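Side-chain contacts in CurJ (Moorea producens 3L, PDB 5TZ6), which probably catalyses a vinylogous dehydration during curacin biosynthesis, as a dehydratase domain of a polyketide synthase: residues I279-Q284 with L288-I293; I149-I154 with L258-T263; P50-I55 with S220-I225. The protein carries 1 engineered substitution. All coordinates share one frame; numbering follows the deposited sequence.

How the interactions relate
Interactions 1 and 2 are neighbours, centres about 8 Å apart, because strands 274-282 and 258-267 lie side by side: Gln280 N reaches Tyr262 O at 2.8 Å. Interaction 2 lies on the outer side of this sheet, where helix 151-157 packs on it. Interaction 3, close to the centre of the chain, lies on the inner side, where Leu281 CD2 packs 3.8 Å from Cys221 SG; its centre is about 13 Å from that of interaction 1. Ser224 OG and Thr263 OG1, 2.8 Å apart, tie it to the strand of interaction 2. Pro50 and Gly51 of interaction 3 line the pocket of the bound 5-hydroxy-2-methylhept-2-enoic acid, whereas the Ile279 side chain is about 10 Å from it.

Interaction 1: I279-Q284 with L288-I293; sequences IQLFDQ and LVAQVI
Gln280 places CG anti to its carbonyl carbon (chi1 -73°) and Gln291 places CG anti to its backbone N (chi1 -172°); both chains then run extended, and the two side chains lie alongside each other, pointing the same way. Their CG atoms are 4.0 Å apart, and the nearly coplanar amides, 16° between planes, are joined by a bond of 3.0 Å from Gln280 NE2 to Gln291 OE1. The bond is close to straight. The acceptor lies near the plane of the donating amide, while the donor is tilted out of the Gln291 carbonyl plane. On the same face, Leu288 brings CD1 to within 3.9 Å of Phe282 CB and also packs on the carbonyl oxygen of Leu281. The two strands form an antiparallel beta hairpin with a classic beta bulge, Val289 and Ala290 together facing Leu281. Leu281 O therefore takes two backbone donors, Val289 N at 2.8 Å and Ala290 N at 3.0 Å, and the register slips by one residue before Phe282 pairs with Leu288. Away from the bulge the pairing is regular, Ile279 and Val292 exchanging two nearly straight backbone bonds. On the face that carries Ile279, Leu281, Ala290 and Val292, the CB atoms of Ile279 and Val292 stand 3.9 Å apart, and the Ala290 methyl packs on the Leu281 side chain. At the bulge itself Val289 CG1 lies beside Leu281 CD2, also 3.9 Å away, and Leu281 in turn reaches Leu217 of helix 215-223, the helix that this side of the sheet covers.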
loop_
_atom_site.group_PDB
_atom_site.type_symbol
_atom_site.label_atom_id
_atom_site.label_comp_id
_atom_site.label_asym_id
_atom_site.label_seq_id
_atom_site.Cartn_x
_atom_site.Cartn_y
_atom_site.Cartn_z
ATOM N N ILE A 279 23.913 24.463 -8.884
ATOM C CA ILE A 279 23.566 24.922 -7.547
ATOM C C ILE A 279 24.243 24.033 -6.516
ATOM O O ILE A 279 24.382 22.820 -6.709
ATOM C CB ILE A 279 22.035 24.929 -7.345
ATOM C CG1 ILE A 279 21.354 25.667 -8.507
ATOM C CG2 ILE A 279 21.680 25.533 -5.999
ATOM C CD1 ILE A 279 19.855 25.488 -8.566
ATOM N N GLN A 280 24.636 24.649 -5.398
ATOM C CA GLN A 280 25.323 23.980 -4.297
ATOM C C GLN A 280 24.739 24.502 -2.991
ATOM O O GLN A 280 24.858 25.689 -2.682
ATOM C CB GLN A 280 26.831 24.223 -4.356
ATOM C CG GLN A 280 27.533 23.458 -5.470
ATOM C CD GLN A 280 29.030 23.627 -5.418
ATOM O OE1 GLN A 280 29.533 24.715 -5.137
ATOM N NE2 GLN A 280 29.756 22.545 -5.662
ATOM N N LEU A 281 24.061 23.636 -2.256
ATOM C CA LEU A 281 23.586 23.954 -0.920
ATOM C C LEU A 281 24.566 23.356 0.079
ATOM O O LEU A 281 24.863 22.161 0.005
ATOM C CB LEU A 281 22.183 23.387 -0.713
ATOM C CG LEU A 281 21.473 23.628 0.614
ATOM C CD1 LEU A 281 21.238 25.115 0.860
ATOM C CD2 LEU A 281 20.167 22.847 0.624
ATOM N N PHE A 282 25.086 24.175 0.996
ATOM C CA PHE A 282 26.071 23.671 1.945
ATOM C C PHE A 282 25.894 24.300 3.325
ATOM O O PHE A 282 25.150 25.272 3.522
ATOM C CB PHE A 282 27.514 23.855 1.442
ATOM C CG PHE A 282 27.861 25.257 1.079
ATOM C CD1 PHE A 282 27.530 25.765 -0.165
ATOM C CD2 PHE A 282 28.534 26.068 1.981
ATOM C CE1 PHE A 282 27.846 27.064 -0.502
ATOM C CE2 PHE A 282 28.858 27.367 1.652
ATOM C CZ PHE A 282 28.512 27.868 0.409
ATOM N N ASP A 283 26.620 23.700 4.270
ATOM C CA ASP A 283 26.575 23.936 5.706
ATOM C C ASP A 283 27.250 25.241 6.106
ATOM O O ASP A 283 28.048 25.823 5.366
ATOM C CB ASP A 283 27.276 22.795 6.448
ATOM C CG ASP A 283 26.463 22.261 7.599
ATOM O OD1 ASP A 283 25.446 22.898 7.947
ATOM O OD2 ASP A 283 26.846 21.210 8.160
ATOM N N GLN A 284 26.952 25.662 7.339
ATOM C CA GLN A 284 27.651 26.791 7.935
ATOM C C GLN A 284 29.148 26.523 8.008
ATOM O O GLN A 284 29.958 27.450 7.888
ATOM C CB GLN A 284 27.104 27.042 9.341
ATOM C CG GLN A 284 27.407 28.408 9.917
ATOM C CD GLN A 284 26.530 29.482 9.291
ATOM O OE1 GLN A 284 26.946 30.206 8.388
ATOM N NE2 GLN A 284 25.289 29.570 9.766
ATOM N N LEU A 288 28.874 19.977 2.320
ATOM C CA LEU A 288 27.923 20.025 1.220
ATOM C C LEU A 288 26.671 19.236 1.590
ATOM O O LEU A 288 26.745 18.047 1.906
ATOM C CB LEU A 288 28.575 19.465 -0.041
ATOM C CG LEU A 288 28.040 19.848 -1.417
ATOM C CD1 LEU A 288 27.917 21.359 -1.561
ATOM C CD2 LEU A 288 28.977 19.282 -2.469
ATOM N N VAL A 289 25.527 19.910 1.584
ATOM C CA VAL A 289 24.247 19.278 1.891
ATOM C C VAL A 289 23.597 18.694 0.638
ATOM O O VAL A 289 23.077 17.576 0.660
ATOM C CB VAL A 289 23.323 20.306 2.580
ATOM C CG1 VAL A 289 21.867 19.873 2.486
ATOM C CG2 VAL A 289 23.740 20.511 4.037
ATOM N N ALA A 290 23.612 19.431 -0.468
ATOM C CA ALA A 290 22.969 18.984 -1.696
ATOM C C ALA A 290 23.607 19.725 -2.857
ATOM O O ALA A 290 24.155 20.820 -2.695
ATOM C CB ALA A 290 21.454 19.218 -1.669
ATOM N N GLN A 291 23.507 19.129 -4.039
ATOM C CA GLN A 291 24.123 19.708 -5.223
ATOM C C GLN A 291 23.254 19.440 -6.440
ATOM O O GLN A 291 22.673 18.361 -6.572
ATOM C CB GLN A 291 25.523 19.134 -5.454
ATOM C CG GLN A 291 26.290 19.836 -6.551
ATOM C CD GLN A 291 27.692 19.297 -6.707
ATOM O OE1 GLN A 291 28.654 20.056 -6.820
ATOM N NE2 GLN A 291 27.815 17.976 -6.716
ATOM N N VAL A 292 23.162 20.428 -7.323
ATOM C CA VAL A 292 22.345 20.331 -8.527
ATOM C C VAL A 292 23.223 20.670 -9.716
ATOM O O VAL A 292 23.793 21.769 -9.780
ATOM C CB VAL A 292 21.126 21.264 -8.480
ATOM C CG1 VAL A 292 20.348 21.187 -9.795
ATOM C CG2 VAL A 292 20.247 20.917 -7.298
ATOM N N ILE A 293 23.312 19.744 -10.663
ATOM C CA ILE A 293 24.088 19.908 -11.884
ATOM C C ILE A 293 23.115 19.894 -13.049
ATOM O O ILE A 293 22.284 18.982 -13.161
ATOM C CB ILE A 293 25.137 18.791 -12.042
ATOM C CG1 ILE A 293 26.159 18.847 -10.908
ATOM C CG2 ILE A 293 25.839 18.901 -13.391
ATOM C CD1 ILE A 293 27.068 20.043 -10.972
#

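Interaction 2: I149-I154 with L258-T263; sequences IPLEEI and LLWCYT
Trp260 and Tyr262, two residues apart in strand 258-267 and so on the same face of the sheet, receive Leu151 and Ile154 from the first turn of helix 151-157. Walking along the strand, Leu258 comes first and lays CD2 against the indole face opposite the helix. Trp260 follows, its ring held between that methyl and Leu151. Leu151 CD1 stands almost on the normal (5° off) of the five-membered ring, 4.1 Å from its centroid, in a CH-pi contact, while its sister branch CD2 comes 3.7 Å from Trp260 NE1. The indole N-H points elsewhere, to a probable hydrogen bond with OE1 of the poorly ordered Gln284. Cys261 turns to the other side of the sheet. In Tyr262, CG is anti to the backbone N (chi1 175°), and the ring meets both arms of Ile154: Ile154 CD1 sits over the face, 4.0 Å from the ring centroid, and Ile154 CG2 touches Tyr262 CD1 at 3.7 Å. Tyr262 OH is hydrogen-bonded to Glu194 OE2. Helix and strand thus meet across this contact without a hydrogen bond: methyl groups of the helix cover one face of each ring, while the polar ends of both rings find their partners beyond it, which probably helps to fix how the rings are turned.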
loop_
_atom_site.group_PDB
_atom_site.type_symbol
_atom_site.label_atom_id
_atom_site.label_comp_id
_atom_site.label_asym_id
_atom_site.label_seq_id
_atom_site.Cartn_x
_atom_site.Cartn_y
_atom_site.Cartn_z
ATOM N N ILE A 149 34.614 24.446 0.263
ATOM C CA ILE A 149 33.488 24.527 -0.660
ATOM C C ILE A 149 33.867 25.430 -1.835
ATOM O O ILE A 149 33.565 25.103 -2.984
ATOM C CB ILE A 149 32.206 25.057 0.017
ATOM C CG1 ILE A 149 32.053 24.483 1.424
ATOM C CG2 ILE A 149 30.978 24.753 -0.842
ATOM C CD1 ILE A 149 32.873 25.217 2.462
ATOM N N PRO A 150 34.526 26.580 -1.567
ATOM C CA PRO A 150 34.958 27.260 -0.336
ATOM C C PRO A 150 34.112 28.491 0.016
ATOM O O PRO A 150 33.880 29.333 -0.853
ATOM C CB PRO A 150 36.394 27.688 -0.665
ATOM C CG PRO A 150 36.520 27.569 -2.194
ATOM C CD PRO A 150 35.165 27.207 -2.732
ATOM N N LEU A 151 33.687 28.611 1.277
ATOM C CA LEU A 151 32.692 29.623 1.627
ATOM C C LEU A 151 33.265 31.037 1.626
ATOM O O LEU A 151 32.556 31.983 1.261
ATOM C CB LEU A 151 32.079 29.304 2.992
ATOM C CG LEU A 151 31.254 30.403 3.670
ATOM C CD1 LEU A 151 30.240 31.021 2.720
ATOM C CD2 LEU A 151 30.556 29.853 4.905
ATOM N N GLU A 152 34.528 31.210 2.019
ATOM C CA GLU A 152 35.095 32.556 2.034
ATOM C C GLU A 152 35.564 32.985 0.646
ATOM O O GLU A 152 35.421 34.155 0.279
ATOM C CB GLU A 152 36.241 32.652 3.047
ATOM C CG GLU A 152 37.288 31.558 2.936
ATOM C CD GLU A 152 36.905 30.307 3.709
ATOM O OE1 GLU A 152 37.151 30.269 4.936
ATOM O OE2 GLU A 152 36.327 29.380 3.101
ATOM N N GLU A 153 36.123 32.057 -0.137
ATOM C CA GLU A 153 36.439 32.366 -1.529
ATOM C C GLU A 153 35.207 32.821 -2.301
ATOM O O GLU A 153 35.310 33.676 -3.188
ATOM C CB GLU A 153 37.065 31.150 -2.212
ATOM C CG GLU A 153 38.529 31.322 -2.561
ATOM C CD GLU A 153 38.754 32.446 -3.553
ATOM O OE1 GLU A 153 39.892 32.959 -3.628
ATOM O OE2 GLU A 153 37.792 32.824 -4.253
ATOM N N ILE A 154 34.033 32.283 -1.966
ATOM C CA ILE A 154 32.820 32.642 -2.691
ATOM C C ILE A 154 32.291 33.989 -2.224
ATOM O O ILE A 154 31.801 34.790 -3.029
ATOM C CB ILE A 154 31.765 31.532 -2.547
ATOM C CG1 ILE A 154 32.173 30.301 -3.363
ATOM C CG2 ILE A 154 30.401 32.039 -2.976
ATOM C CD1 ILE A 154 31.353 29.061 -3.063
ATOM N N LEU A 258 20.708 27.734 9.584
ATOM C CA LEU A 258 21.302 28.597 8.573
ATOM C C LEU A 258 22.043 27.757 7.543
ATOM O O LEU A 258 22.882 26.926 7.908
ATOM C CB LEU A 258 22.249 29.613 9.219
ATOM C CG LEU A 258 22.697 30.797 8.364
ATOM C CD1 LEU A 258 23.323 31.876 9.244
ATOM C CD2 LEU A 258 23.666 30.358 7.274
ATOM N N LEU A 259 21.730 27.964 6.265
ATOM C CA LEU A 259 22.434 27.291 5.181
ATOM C C LEU A 259 22.874 28.317 4.147
ATOM O O LEU A 259 22.367 29.442 4.106
ATOM C CB LEU A 259 21.554 26.235 4.499
ATOM C CG LEU A 259 20.900 25.179 5.384
ATOM C CD1 LEU A 259 20.118 24.211 4.515
ATOM C CD2 LEU A 259 21.937 24.446 6.235
ATOM N N TRP A 260 23.821 27.916 3.301
ATOM C CA TRP A 260 24.295 28.761 2.215
ATOM C C TRP A 260 23.984 28.087 0.888
ATOM O O TRP A 260 24.117 26.869 0.759
ATOM C CB TRP A 260 25.797 29.025 2.321
ATOM C CG TRP A 260 26.200 29.840 3.517
ATOM C CD1 TRP A 260 26.695 29.368 4.699
ATOM C CD2 TRP A 260 26.154 31.268 3.645
ATOM N NE1 TRP A 260 26.955 30.412 5.553
ATOM C CE2 TRP A 260 26.635 31.588 4.930
ATOM C CE3 TRP A 260 25.756 32.306 2.796
ATOM C CZ2 TRP A 260 26.726 32.899 5.386
ATOM C CZ3 TRP A 260 25.849 33.605 3.249
ATOM C CH2 TRP A 260 26.329 33.892 4.534
ATOM N N CYS A 261 23.580 28.882 -0.101
ATOM C CA CYS A 261 23.228 28.376 -1.420
ATOM C C CYS A 261 23.987 29.164 -2.479
ATOM O O CYS A 261 23.730 30.357 -2.668
ATOM C CB CYS A 261 21.724 28.466 -1.662
ATOM S SG CYS A 261 21.267 27.916 -3.306
ATOM N N TYR A 262 24.888 28.496 -3.189
ATOM C CA TYR A 262 25.686 29.108 -4.240
ATOM C C TYR A 262 25.179 28.633 -5.592
ATOM O O TYR A 262 25.012 27.434 -5.807
ATOM C CB TYR A 262 27.164 28.760 -4.070
ATOM C CG TYR A 262 28.063 29.255 -5.182
ATOM C CD1 TYR A 262 28.150 30.608 -5.480
ATOM C CD2 TYR A 262 28.852 28.368 -5.910
ATOM C CE1 TYR A 262 28.978 31.064 -6.490
ATOM C CE2 TYR A 262 29.688 28.816 -6.919
ATOM C CZ TYR A 262 29.745 30.164 -7.206
ATOM O OH TYR A 262 30.572 30.616 -8.209
ATOM N N THR A 263 24.917 29.572 -6.490
ATOM C CA THR A 263 24.350 29.270 -7.795
ATOM C C THR A 263 25.151 29.997 -8.858
ATOM O O THR A 263 25.599 31.126 -8.641
ATOM C CB THR A 263 22.874 29.700 -7.897
ATOM O OG1 THR A 263 22.084 28.992 -6.932
ATOM C CG2 THR A 263 22.333 29.427 -9.293
#

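Interaction 3: P50-I55 with S220-I225; sequences PGASHI and SCFQSI. With 7OD ((2E,5R)-5-hydroxy-2-methylhept-2-enoic acid), chain C.
Next to the packing of Phe222 on Ala52 and Ile55, Gln223 NE2 is gripped by two acceptors, Asp219 OD2 and Phe182 O. It thereby probably helps to position Asp219, whose OD1 is hydrogen-bonded to the bound acid. Phe222 leaves the helix in another direction, toward helix 51-65. With CG anti to the carbonyl carbon (chi1 -61°), its ring reaches the first helical turn, where Ala52 CB lies 3.8 Å from Phe222 CE2, approaching obliquely. Ile55, one turn further along the helix, points against the incoming Phe222 side chain and sets CD1 at the ring edge in the plane, 3.8 Å from Phe222 CZ. The contact is wholly apolar and buried, and Pro242, Ile245 and Phe295 close in further round the ring. At the start of helix 51-65, Pro50 O accepts Ser53 N at 2.9 Å, and the ligand methyl CAK rests 3.7 Å from Pro50 CA and 3.9 Å from Gly51 N. The two segments come from the two hot-dog family regions of the chain, and Asp219 to Gln223 match the DxxxQ motif of polyketide dehydratases: helix facing helix beside a shared substrate pocket is the arrangement of the double hot-dog fold.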
loop_
_atom_site.group_PDB
_atom_site.type_symbol
_atom_site.label_atom_id
_atom_site.label_comp_id
_atom_site.label_asym_id
_atom_site.label_seq_id
_atom_site.Cartn_x
_atom_site.Cartn_y
_atom_site.Cartn_z
ATOM N N PRO A 50 5.041 22.453 -6.269
ATOM C CA PRO A 50 6.153 22.628 -7.202
ATOM C C PRO A 50 6.976 21.353 -7.350
ATOM O O PRO A 50 6.922 20.442 -6.521
ATOM C CB PRO A 50 6.972 23.753 -6.561
ATOM C CG PRO A 50 6.694 23.617 -5.097
ATOM C CD PRO A 50 5.260 23.175 -4.997
ATOM N N GLY A 51 7.750 21.308 -8.440
ATOM C CA GLY A 51 8.603 20.150 -8.693
ATOM C C GLY A 51 9.530 19.838 -7.529
ATOM O O GLY A 51 9.702 18.674 -7.142
ATOM N N ALA A 52 10.158 20.874 -6.971
ATOM C CA ALA A 52 11.022 20.732 -5.804
ATOM C C ALA A 52 10.383 19.813 -4.771
ATOM O O ALA A 52 11.059 18.977 -4.158
ATOM C CB ALA A 52 11.315 22.103 -5.189
ATOM N N SER A 53 9.072 19.947 -4.589
ATOM C CA SER A 53 8.377 19.089 -3.641
ATOM C C SER A 53 8.518 17.628 -4.035
ATOM O O SER A 53 8.817 16.775 -3.195
ATOM C CB SER A 53 6.904 19.477 -3.560
ATOM O OG SER A 53 6.184 18.526 -2.792
ATOM N N HIS A 54 8.291 17.317 -5.316
ATOM C CA HIS A 54 8.460 15.943 -5.782
ATOM C C HIS A 54 9.887 15.451 -5.574
ATOM O O HIS A 54 10.100 14.259 -5.321
ATOM C CB HIS A 54 8.047 15.837 -7.248
ATOM C CG HIS A 54 6.650 16.308 -7.500
ATOM N ND1 HIS A 54 6.366 17.440 -8.233
ATOM C CD2 HIS A 54 5.458 15.825 -7.074
ATOM C CE1 HIS A 54 5.058 17.622 -8.265
ATOM N NE2 HIS A 54 4.484 16.657 -7.569
ATOM N N ILE A 55 10.874 16.348 -5.668
ATOM C CA ILE A 55 12.249 15.962 -5.358
ATOM C C ILE A 55 12.365 15.545 -3.895
ATOM O O ILE A 55 12.925 14.490 -3.568
ATOM C CB ILE A 55 13.217 17.105 -5.707
ATOM C CG1 ILE A 55 13.147 17.405 -7.210
ATOM C CG2 ILE A 55 14.626 16.798 -5.215
ATOM C CD1 ILE A 55 14.344 18.137 -7.753
ATOM N N SER A 220 13.404 26.898 -2.420
ATOM C CA SER A 220 14.210 28.101 -2.237
ATOM C C SER A 220 15.481 28.020 -3.072
ATOM O O SER A 220 15.879 28.998 -3.729
ATOM C CB SER A 220 14.556 28.277 -0.759
ATOM O OG SER A 220 13.387 28.430 0.030
ATOM N N CYS A 221 16.104 26.840 -3.096
ATOM C CA CYS A 221 17.296 26.662 -3.917
ATOM C C CYS A 221 17.001 26.990 -5.372
ATOM O O CYS A 221 17.762 27.716 -6.021
ATOM C CB CYS A 221 17.831 25.235 -3.781
ATOM S SG CYS A 221 18.710 24.938 -2.242
ATOM N N PHE A 222 15.892 26.470 -5.907
ATOM C CA PHE A 222 15.539 26.849 -7.275
ATOM C C PHE A 222 15.232 28.341 -7.404
ATOM O O PHE A 222 15.470 28.928 -8.467
ATOM C CB PHE A 222 14.355 26.020 -7.770
ATOM C CG PHE A 222 14.625 24.544 -7.817
ATOM C CD1 PHE A 222 15.925 24.062 -7.770
ATOM C CD2 PHE A 222 13.583 23.636 -7.929
ATOM C CE1 PHE A 222 16.181 22.703 -7.809
ATOM C CE2 PHE A 222 13.827 22.277 -7.976
ATOM C CZ PHE A 222 15.130 21.810 -7.915
ATOM N N GLN A 223 14.721 28.973 -6.339
ATOM C CA GLN A 223 14.407 30.399 -6.386
ATOM C C GLN A 223 15.662 31.241 -6.523
ATOM O O GLN A 223 15.598 32.368 -7.026
ATOM C CB GLN A 223 13.662 30.841 -5.130
ATOM C CG GLN A 223 12.345 30.162 -4.861
ATOM C CD GLN A 223 11.859 30.461 -3.459
ATOM O OE1 GLN A 223 12.261 31.455 -2.862
ATOM N NE2 GLN A 223 11.015 29.592 -2.917
ATOM N N SER A 224 16.802 30.728 -6.059
ATOM C CA SER A 224 18.024 31.519 -6.154
ATOM C C SER A 224 18.291 31.983 -7.583
ATOM O O SER A 224 18.824 33.078 -7.786
ATOM C CB SER A 224 19.221 30.722 -5.632
ATOM O OG SER A 224 19.416 29.534 -6.381
ATOM N N ILE A 225 17.916 31.186 -8.589
ATOM C CA ILE A 225 18.261 31.567 -9.955
ATOM C C ILE A 225 17.550 32.846 -10.350
ATOM O O ILE A 225 18.040 33.587 -11.210
ATOM C CB ILE A 225 17.942 30.458 -10.981
ATOM C CG1 ILE A 225 16.494 30.572 -11.456
ATOM C CG2 ILE A 225 18.245 29.071 -10.418
ATOM C CD1 ILE A 225 16.346 30.385 -12.951
HETATM O OAB 7OD C . 4.814 27.683 -11.354
HETATM C CAA 7OD C . 5.088 26.476 -11.202
HETATM O OAI 7OD C . 4.294 25.601 -11.618
HETATM C CAC 7OD C . 6.393 26.067 -10.510
HETATM C CAK 7OD C . 6.722 24.577 -10.325
HETATM C CAD 7OD C . 7.371 27.140 -10.000
HETATM C CAE 7OD C . 8.668 26.680 -9.314
HETATM C CAF 7OD C . 9.685 27.792 -8.959
HETATM O OAH 7OD C . 9.639 28.031 -7.549
HETATM C CAG 7OD C . 9.446 29.120 -9.688
HETATM C CAJ 7OD C . 10.710 29.973 -9.549
#